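Local coordinates for protein cellulosomal scaffoldin (Acetivibrio cellulolyticus, PDB 4WI0) that carries, in this C-terminal part, an X module and a calcium-binding dockerin that docks onto a type II cohesin, within a scaffoldin that probably also hydrolyses cellulose, at residues N63-E68 with G102-E107; M89-M94 with V142-K147; V57-A62 with R67-V72. The protein carries 1 engineered substitution. One frame throughout, in Å; residues are numbered along the deposited sequence.

Contact 2 is the buried one; contacts 1 and 3 are partly buried. Contacts 1 and 2 lie on the same calcium site, with centres about 8 Å apart. Ala103 of contact 1 and Asp93 of contact 2 both bind the metal. Contacts 1 and 2 are apolar touches without a direct hydrogen bond between their segments, and a water bridges the backbones in contact 2. Contact 3 differs in kind: two strands of the X module are joined by four backbone hydrogen bonds, with aliphatic side chains and Arg67 on one face, and Lys58 and Glu68 on the other. Contacts 1 and 3 share Arg67 and Glu68, where the chain leaves the dockerin side and enters strand 67-74.

Contact 1 of 3, residues N63-E68 with G102-E107; sequences NYLTRE and GAINLE. With CA (calcium ion), chain C.
The calcium-binding loop of the dockerin meets the X module here, through Leu65 lying against Gly102, Ala103 and Ile104. Leu65 does most of the touching. Its CG stands anti to the backbone N (chi1 -172°), and this carries CD1 out to the loop backbone. Leu65 CD1 is 3.5 Å from Gly102 C and 3.9 Å from Ala103 N, so one methyl rests on the peptide that leads into the metal ligand. Nearer the backbone, Leu65 CB meets Ile104 CD1 at 4.2 Å, the end of the isoleucine side chain reaching back to it. The calcium ion lies off to the side of this peptide, on the carbonyl of Ala103. It is bound by Ala103 O at 2.3 Å and by two waters, with Asp93, Asp101 and Asp108 completing the site. One of the waters donates to Asn105 OD1 at 2.8 Å. The same OD1 weakly caps the following helix by accepting from Glu107 N. Around the contact, Leu65 pairs by backbone with Trp90, and Ile104 with Gly150 and Lys151. The residues 63-66 thus lead into strand 67-74 on one side, while strand 103-104 pairs with 151-152 and runs on into helix 106-113.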
loop_
_atom_site.group_PDB
_atom_site.type_symbol
_atom_site.label_atom_id
_atom_site.label_comp_id
_atom_site.label_asym_id
_atom_site.label_seq_id
_atom_site.Cartn_x
_atom_site.Cartn_y
_atom_site.Cartn_z
ATOM N N ASN B 63 14.505 -6.724 -4.558
ATOM C CA ASN B 63 13.340 -5.831 -4.549
ATOM C C ASN B 63 13.493 -4.492 -3.807
ATOM O O ASN B 63 12.487 -3.831 -3.532
ATOM C CB ASN B 63 12.080 -6.585 -4.080
ATOM C CG ASN B 63 11.660 -7.679 -5.046
ATOM O OD1 ASN B 63 11.999 -7.658 -6.225
ATOM N ND2 ASN B 63 10.900 -8.644 -4.541
ATOM N N TYR B 64 14.737 -4.092 -3.517
ATOM C CA TYR B 64 15.064 -2.777 -2.958
ATOM C C TYR B 64 15.970 -2.016 -3.911
ATOM O O TYR B 64 16.793 -2.616 -4.607
ATOM C CB TYR B 64 15.799 -2.902 -1.624
ATOM C CG TYR B 64 14.903 -3.245 -0.475
ATOM C CD1 TYR B 64 14.490 -4.545 -0.272
ATOM C CD2 TYR B 64 14.455 -2.260 0.405
ATOM C CE1 TYR B 64 13.640 -4.872 0.780
ATOM C CE2 TYR B 64 13.611 -2.576 1.462
ATOM C CZ TYR B 64 13.202 -3.885 1.641
ATOM O OH TYR B 64 12.366 -4.211 2.700
ATOM N N LEU B 65 15.841 -0.693 -3.908
ATOM C CA LEU B 65 16.687 0.172 -4.724
ATOM C C LEU B 65 18.104 0.223 -4.128
ATOM O O LEU B 65 18.304 0.610 -2.976
ATOM C CB LEU B 65 16.088 1.571 -4.795
ATOM C CG LEU B 65 16.743 2.556 -5.745
ATOM C CD1 LEU B 65 16.479 2.160 -7.189
ATOM C CD2 LEU B 65 16.215 3.946 -5.453
ATOM N N THR B 66 19.074 -0.198 -4.923
ATOM C CA THR B 66 20.463 -0.247 -4.494
ATOM C C THR B 66 20.941 1.137 -4.044
ATOM O O THR B 66 20.620 2.148 -4.666
ATOM C CB THR B 66 21.345 -0.852 -5.616
ATOM O OG1 THR B 66 21.015 -2.241 -5.758
ATOM C CG2 THR B 66 22.849 -0.715 -5.299
ATOM N N ARG B 67 21.674 1.172 -2.934
ATOM C CA ARG B 67 22.207 2.407 -2.379
ATOM C C ARG B 67 23.730 2.399 -2.399
ATOM O O ARG B 67 24.361 1.374 -2.136
ATOM C CB ARG B 67 21.708 2.602 -0.939
ATOM C CG ARG B 67 22.162 3.905 -0.291
ATOM C CD ARG B 67 21.335 4.252 0.935
ATOM N NE ARG B 67 21.616 5.603 1.420
ATOM C CZ ARG B 67 20.851 6.292 2.269
ATOM N NH1 ARG B 67 19.718 5.785 2.751
ATOM N NH2 ARG B 67 21.218 7.517 2.630
ATOM N N GLU B 68 24.313 3.554 -2.709
ATOM C CA GLU B 68 25.757 3.738 -2.595
ATOM C C GLU B 68 26.037 4.921 -1.677
ATOM O O GLU B 68 25.431 5.990 -1.819
ATOM C CB GLU B 68 26.393 3.941 -3.974
ATOM C CG GLU B 68 26.368 2.683 -4.825
ATOM C CD GLU B 68 27.038 2.854 -6.179
ATOM O OE1 GLU B 68 28.197 2.424 -6.331
ATOM O OE2 GLU B 68 26.416 3.419 -7.102
ATOM N N GLY B 102 16.949 -0.331 -11.313
ATOM C CA GLY B 102 17.478 0.820 -10.572
ATOM C C GLY B 102 16.610 2.067 -10.652
ATOM O O GLY B 102 17.102 3.192 -10.547
ATOM N N ALA B 103 15.319 1.861 -10.864
ATOM C CA ALA B 103 14.336 2.924 -10.814
ATOM C C ALA B 103 13.090 2.381 -10.125
ATOM O O ALA B 103 12.764 1.198 -10.267
ATOM C CB ALA B 103 13.996 3.401 -12.207
ATOM N N ILE B 104 12.411 3.245 -9.378
ATOM C CA ILE B 104 11.104 2.924 -8.810
ATOM C C ILE B 104 10.061 3.681 -9.621
ATOM O O ILE B 104 9.996 4.901 -9.550
ATOM C CB ILE B 104 11.031 3.323 -7.329
ATOM C CG1 ILE B 104 11.995 2.456 -6.522
ATOM C CG2 ILE B 104 9.607 3.182 -6.804
ATOM C CD1 ILE B 104 12.108 2.843 -5.063
ATOM N N ASN B 105 9.266 2.963 -10.408
ATOM C CA ASN B 105 8.286 3.603 -11.291
ATOM C C ASN B 105 7.001 2.773 -11.431
ATOM O O ASN B 105 6.731 1.907 -10.590
ATOM C CB ASN B 105 8.944 3.937 -12.643
ATOM C CG ASN B 105 9.574 2.732 -13.316
ATOM O OD1 ASN B 105 9.096 1.606 -13.197
ATOM N ND2 ASN B 105 10.655 2.974 -14.060
ATOM N N LEU B 106 6.203 3.046 -12.463
ATOM C CA LEU B 106 4.914 2.378 -12.646
ATOM C C LEU B 106 5.043 0.861 -12.823
ATOM O O LEU B 106 4.198 0.108 -12.335
ATOM C CB LEU B 106 4.166 2.977 -13.844
ATOM C CG LEU B 106 2.733 2.516 -14.108
ATOM C CD1 LEU B 106 1.799 2.921 -12.971
ATOM C CD2 LEU B 106 2.224 3.070 -15.426
ATOM N N GLU B 107 6.095 0.419 -13.511
ATOM C CA GLU B 107 6.287 -1.011 -13.780
ATOM C C GLU B 107 6.433 -1.801 -12.485
ATOM O O GLU B 107 5.957 -2.932 -12.382
ATOM C CB GLU B 107 7.502 -1.257 -14.680
ATOM C CG GLU B 107 7.219 -1.115 -16.167
ATOM C CD GLU B 107 6.648 0.241 -16.533
ATOM O OE1 GLU B 107 7.349 1.261 -16.330
ATOM O OE2 GLU B 107 5.496 0.286 -17.016
HETATM CA CA CA C . 12.168 -0.799 -11.127
HETATM O O HOH W 1 10.916 -0.561 -13.144
HETATM O O HOH W 2 12.583 -3.050 -11.994
#

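Contact 2 of 3, residues M89-M94 with V142-K147; sequences MWAGDM and VMIVAK. With CA (calcium ion), chain C.
Val145 has CG1 anti to its own nitrogen (chi1 -179°) and CG2 beside it, which sets CG2 against Gly92. In Ile144 (chi1 -73°) CG1 sits beside the backbone N, leaving CG2 anti to it and directed at the Ala91 methyl. Two small residues of the linker thus receive two branched residues of the helix. Val145 CG2 comes to 3.8 Å from Gly92 CA, and Val145 CG1 lies 4.0 Å from Gly92 O. Gly92 has no side chain, and the CG2 methyl packs directly on its backbone. Ala91 CB meets Ile144 CG2 at 4.0 Å, methyl against methyl. No direct hydrogen bond joins the two segments. A water does so instead, donating to Ala91 O at 2.8 Å and to Ile144 O at 2.7 Å, and so gives both buried carbonyls a partner. Just beyond Gly92, Asp93 turns away from the helix and binds the calcium ion through OD1 at 2.3 Å. Its other oxygen, OD2, accepts from Gly102 N, which ties the ligand to the metal loop. A water on the calcium donates to Met94 O at 2.8 Å. The linker follows strand 78-89, and Gly92 pairs by backbone with Asn63. Val145 also packs on Ile109 and Ile112 of helix 106-113, while Val142 and Ala146 of helix 139-146, and Lys147 after them, meet the chain of the cohesin.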
loop_
_atom_site.group_PDB
_atom_site.type_symbol
_atom_site.label_atom_id
_atom_site.label_comp_id
_atom_site.label_asym_id
_atom_site.label_seq_id
_atom_site.Cartn_x
_atom_site.Cartn_y
_atom_site.Cartn_z
ATOM N N MET B 89 16.676 1.957 3.474
ATOM C CA MET B 89 16.634 1.373 2.128
ATOM C C MET B 89 15.196 1.400 1.586
ATOM O O MET B 89 14.240 1.084 2.317
ATOM C CB MET B 89 17.153 -0.063 2.149
ATOM C CG MET B 89 18.651 -0.179 2.406
ATOM S SD MET B 89 19.634 0.456 1.028
ATOM C CE MET B 89 19.312 -0.835 -0.165
ATOM N N TRP B 90 15.046 1.775 0.311
ATOM C CA TRP B 90 13.704 1.949 -0.285
ATOM C C TRP B 90 13.237 0.709 -1.044
ATOM O O TRP B 90 13.824 0.328 -2.072
ATOM C CB TRP B 90 13.669 3.159 -1.224
ATOM C CG TRP B 90 14.153 4.446 -0.603
ATOM C CD1 TRP B 90 14.285 4.721 0.728
ATOM C CD2 TRP B 90 14.541 5.634 -1.300
ATOM N NE1 TRP B 90 14.739 6.003 0.899
ATOM C CE2 TRP B 90 14.905 6.586 -0.329
ATOM C CE3 TRP B 90 14.619 5.984 -2.654
ATOM C CZ2 TRP B 90 15.341 7.868 -0.665
ATOM C CZ3 TRP B 90 15.052 7.257 -2.989
ATOM C CH2 TRP B 90 15.407 8.183 -1.999
ATOM N N ALA B 91 12.187 0.071 -0.533
ATOM C CA ALA B 91 11.586 -1.081 -1.191
ATOM C C ALA B 91 10.854 -0.660 -2.463
ATOM O O ALA B 91 10.362 0.459 -2.565
ATOM C CB ALA B 91 10.605 -1.770 -0.255
ATOM N N GLY B 92 10.773 -1.570 -3.423
ATOM C CA GLY B 92 9.941 -1.356 -4.607
ATOM C C GLY B 92 10.645 -1.151 -5.937
ATOM O O GLY B 92 9.990 -0.753 -6.886
ATOM N N ASP B 93 11.959 -1.377 -6.012
ATOM C CA ASP B 93 12.601 -1.654 -7.307
ATOM C C ASP B 93 12.583 -3.169 -7.504
ATOM O O ASP B 93 13.477 -3.887 -7.040
ATOM C CB ASP B 93 14.028 -1.108 -7.399
ATOM C CG ASP B 93 14.647 -1.346 -8.770
ATOM O OD1 ASP B 93 13.869 -1.556 -9.719
ATOM O OD2 ASP B 93 15.898 -1.338 -8.911
ATOM N N MET B 94 11.556 -3.637 -8.207
ATOM C CA MET B 94 11.191 -5.047 -8.252
ATOM C C MET B 94 11.952 -5.810 -9.333
ATOM O O MET B 94 12.254 -5.263 -10.393
ATOM C CB MET B 94 9.689 -5.179 -8.531
ATOM C CG MET B 94 8.794 -4.371 -7.605
ATOM S SD MET B 94 9.009 -4.790 -5.866
ATOM C CE MET B 94 8.313 -6.434 -5.863
ATOM N N VAL B 142 1.625 -1.162 -2.141
ATOM C CA VAL B 142 1.650 -0.208 -3.255
ATOM C C VAL B 142 2.086 1.194 -2.785
ATOM O O VAL B 142 2.878 1.863 -3.465
ATOM C CB VAL B 142 0.268 -0.153 -3.963
ATOM C CG1 VAL B 142 0.172 1.026 -4.928
ATOM C CG2 VAL B 142 -0.011 -1.467 -4.687
ATOM N N MET B 143 1.581 1.640 -1.630
ATOM C CA MET B 143 1.922 2.975 -1.107
ATOM C C MET B 143 3.379 3.063 -0.657
ATOM O O MET B 143 3.976 4.140 -0.711
ATOM C CB MET B 143 1.000 3.391 0.045
ATOM C CG MET B 143 -0.461 3.583 -0.344
ATOM S SD MET B 143 -0.756 4.859 -1.581
ATOM C CE MET B 143 -0.314 6.307 -0.638
ATOM N N ILE B 144 3.957 1.939 -0.238
ATOM C CA ILE B 144 5.388 1.893 0.079
ATOM C C ILE B 144 6.211 2.278 -1.152
ATOM O O ILE B 144 7.152 3.056 -1.057
ATOM C CB ILE B 144 5.819 0.504 0.596
ATOM C CG1 ILE B 144 5.304 0.299 2.018
ATOM C CG2 ILE B 144 7.338 0.349 0.592
ATOM C CD1 ILE B 144 5.407 -1.136 2.487
ATOM N N VAL B 145 5.842 1.734 -2.300
ATOM C CA VAL B 145 6.525 2.044 -3.556
ATOM C C VAL B 145 6.285 3.516 -3.895
ATOM O O VAL B 145 7.222 4.233 -4.254
ATOM C CB VAL B 145 6.050 1.127 -4.709
ATOM C CG1 VAL B 145 6.788 1.449 -6.002
ATOM C CG2 VAL B 145 6.260 -0.339 -4.351
ATOM N N ALA B 146 5.038 3.974 -3.748
ATOM C CA ALA B 146 4.680 5.372 -4.025
ATOM C C ALA B 146 5.472 6.403 -3.205
ATOM O O ALA B 146 5.640 7.543 -3.656
ATOM C CB ALA B 146 3.184 5.588 -3.841
ATOM N N LYS B 147 5.966 6.013 -2.024
ATOM C CA LYS B 147 6.829 6.887 -1.201
ATOM C C LYS B 147 7.998 7.475 -1.977
ATOM O O LYS B 147 8.423 8.598 -1.704
ATOM C CB LYS B 147 7.450 6.133 -0.020
ATOM C CG LYS B 147 6.516 5.739 1.102
ATOM C CD LYS B 147 7.303 4.991 2.175
ATOM C CE LYS B 147 6.460 4.721 3.408
ATOM N NZ LYS B 147 6.170 5.957 4.190
HETATM CA CA CA C . 12.168 -0.799 -11.127
HETATM O O HOH W 3 9.866 2.822 -1.167
HETATM O O HOH W 2 12.583 -3.050 -11.994
HETATM O O HOH W 1 10.916 -0.561 -13.144
#

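Contact 3 of 3, residues V57-A62 with R67-V72; sequences VKITKA and REIANV
The beta hairpin of strands 53-60 and 67-74 in the X module is held here: the axes of 57-60 and 67-72 come within 4.7 Å and run antiparallel at 168°. Val57 with Ile69 and Ile59 with Arg67 are hydrogen-bonded pairs, each with two bonds. Val57 N donates to Ile69 O at 2.9 Å, and Ile69 N returns to Val57 O at 2.8 Å. Ile59 N reaches Arg67 O at 2.8 Å, while Arg67 N reaches Ile59 O at 3.0 Å with a nearly straight N-H (173°). Between them Lys58 and Glu68 form a non-hydrogen-bonded pair. Their stems run side by side, Lys58 CD 4.0 Å from Glu68 CG, but the opposite charges stay apart. On the other face, Ile59 CD1 meets Ile69 CD1 at 3.8 Å, the two side chains slanting across one another. Val57 CG2 touches Val72 CG2 at 3.7 Å, these two side chains nearly perpendicular. Arg67 leads off from this face, and its NH1 donates to the carbonyl of Leu88. Ile59, Arg67 and Val72 pack there on strand 78-89. Strand 27-31 flanks 53-60 on its other edge. An edge hairpin in a four-stranded antiparallel sheet, packed on another strand, is consistent with the transthyretin-like fold of carboxypeptidase regulatory-like domains.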
loop_
_atom_site.group_PDB
_atom_site.type_symbol
_atom_site.label_atom_id
_atom_site.label_comp_id
_atom_site.label_asym_id
_atom_site.label_seq_id
_atom_site.Cartn_x
_atom_site.Cartn_y
_atom_site.Cartn_z
ATOM N N VAL B 57 30.497 2.532 0.073
ATOM C CA VAL B 57 29.794 1.382 0.645
ATOM C C VAL B 57 28.496 1.164 -0.130
ATOM O O VAL B 57 27.735 2.111 -0.325
ATOM C CB VAL B 57 29.516 1.592 2.146
ATOM C CG1 VAL B 57 28.730 0.427 2.723
ATOM C CG2 VAL B 57 30.838 1.738 2.897
ATOM N N LYS B 58 28.260 -0.071 -0.584
ATOM C CA LYS B 58 27.096 -0.387 -1.410
ATOM C C LYS B 58 26.161 -1.343 -0.678
ATOM O O LYS B 58 26.606 -2.347 -0.114
ATOM C CB LYS B 58 27.507 -0.992 -2.753
ATOM C CG LYS B 58 26.321 -1.263 -3.678
ATOM C CD LYS B 58 26.705 -1.268 -5.152
ATOM C CE LYS B 58 27.484 -2.512 -5.524
ATOM N NZ LYS B 58 27.759 -2.578 -6.985
ATOM N N ILE B 59 24.872 -1.023 -0.694
ATOM C CA ILE B 59 23.868 -1.808 0.020
ATOM C C ILE B 59 22.833 -2.317 -0.967
ATOM O O ILE B 59 22.256 -1.541 -1.729
ATOM C CB ILE B 59 23.186 -1.002 1.139
ATOM C CG1 ILE B 59 24.230 -0.367 2.067
ATOM C CG2 ILE B 59 22.256 -1.903 1.956
ATOM C CD1 ILE B 59 24.547 1.074 1.754
ATOM N N THR B 60 22.598 -3.627 -0.946
ATOM C CA THR B 60 21.694 -4.267 -1.891
ATOM C C THR B 60 20.754 -5.244 -1.179
ATOM O O THR B 60 21.086 -5.804 -0.134
ATOM C CB THR B 60 22.473 -5.019 -2.999
ATOM O OG1 THR B 60 23.238 -6.084 -2.431
ATOM C CG2 THR B 60 23.437 -4.083 -3.734
ATOM N N LYS B 61 19.576 -5.428 -1.757
ATOM C CA LYS B 61 18.640 -6.477 -1.327
ATOM C C LYS B 61 17.608 -6.647 -2.420
ATOM O O LYS B 61 17.192 -5.666 -3.035
ATOM C CB LYS B 61 17.933 -6.120 -0.013
ATOM C CG LYS B 61 17.202 -7.301 0.620
ATOM C CD LYS B 61 16.538 -6.934 1.943
ATOM C CE LYS B 61 15.655 -8.070 2.441
ATOM N NZ LYS B 61 14.933 -7.705 3.690
ATOM N N ALA B 62 17.211 -7.890 -2.668
ATOM C CA ALA B 62 16.215 -8.197 -3.688
ATOM C C ALA B 62 14.987 -7.320 -3.470
ATOM O O ALA B 62 14.506 -7.182 -2.342
ATOM C CB ALA B 62 15.838 -9.669 -3.640
ATOM N N ARG B 67 21.674 1.172 -2.934
ATOM C CA ARG B 67 22.207 2.407 -2.379
ATOM C C ARG B 67 23.730 2.399 -2.399
ATOM O O ARG B 67 24.361 1.374 -2.136
ATOM C CB ARG B 67 21.708 2.602 -0.939
ATOM C CG ARG B 67 22.162 3.905 -0.291
ATOM C CD ARG B 67 21.335 4.252 0.935
ATOM N NE ARG B 67 21.616 5.603 1.420
ATOM C CZ ARG B 67 20.851 6.292 2.269
ATOM N NH1 ARG B 67 19.718 5.785 2.751
ATOM N NH2 ARG B 67 21.218 7.517 2.630
ATOM N N GLU B 68 24.313 3.554 -2.709
ATOM C CA GLU B 68 25.757 3.738 -2.595
ATOM C C GLU B 68 26.037 4.921 -1.677
ATOM O O GLU B 68 25.431 5.990 -1.819
ATOM C CB GLU B 68 26.393 3.941 -3.974
ATOM C CG GLU B 68 26.368 2.683 -4.825
ATOM C CD GLU B 68 27.038 2.854 -6.179
ATOM O OE1 GLU B 68 28.197 2.424 -6.331
ATOM O OE2 GLU B 68 26.416 3.419 -7.102
ATOM N N ILE B 69 26.938 4.713 -0.722
ATOM C CA ILE B 69 27.348 5.767 0.183
ATOM C C ILE B 69 28.795 6.098 -0.134
ATOM O O ILE B 69 29.681 5.273 0.060
ATOM C CB ILE B 69 27.220 5.336 1.656
ATOM C CG1 ILE B 69 25.781 4.890 1.943
ATOM C CG2 ILE B 69 27.649 6.475 2.581
ATOM C CD1 ILE B 69 25.573 4.322 3.332
ATOM N N ALA B 70 29.021 7.310 -0.630
ATOM C CA ALA B 70 30.354 7.753 -1.047
ATOM C C ALA B 70 31.181 8.286 0.117
ATOM O O ALA B 70 30.641 8.644 1.171
ATOM C CB ALA B 70 30.219 8.830 -2.113
ATOM N N ASN B 71 32.498 8.335 -0.081
ATOM C CA ASN B 71 33.410 9.009 0.848
ATOM C C ASN B 71 33.287 8.514 2.288
ATOM O O ASN B 71 33.216 9.314 3.221
ATOM C CB ASN B 71 33.191 10.532 0.788
ATOM C CG ASN B 71 33.321 11.083 -0.622
ATOM O OD1 ASN B 71 34.311 10.829 -1.291
ATOM N ND2 ASN B 71 32.321 11.836 -1.081
ATOM N N VAL B 72 33.255 7.194 2.459
ATOM C CA VAL B 72 33.274 6.594 3.783
ATOM C C VAL B 72 34.741 6.454 4.189
ATOM O O VAL B 72 35.478 5.608 3.666
ATOM C CB VAL B 72 32.551 5.230 3.824
ATOM C CG1 VAL B 72 32.531 4.683 5.244
ATOM C CG2 VAL B 72 31.132 5.363 3.289
#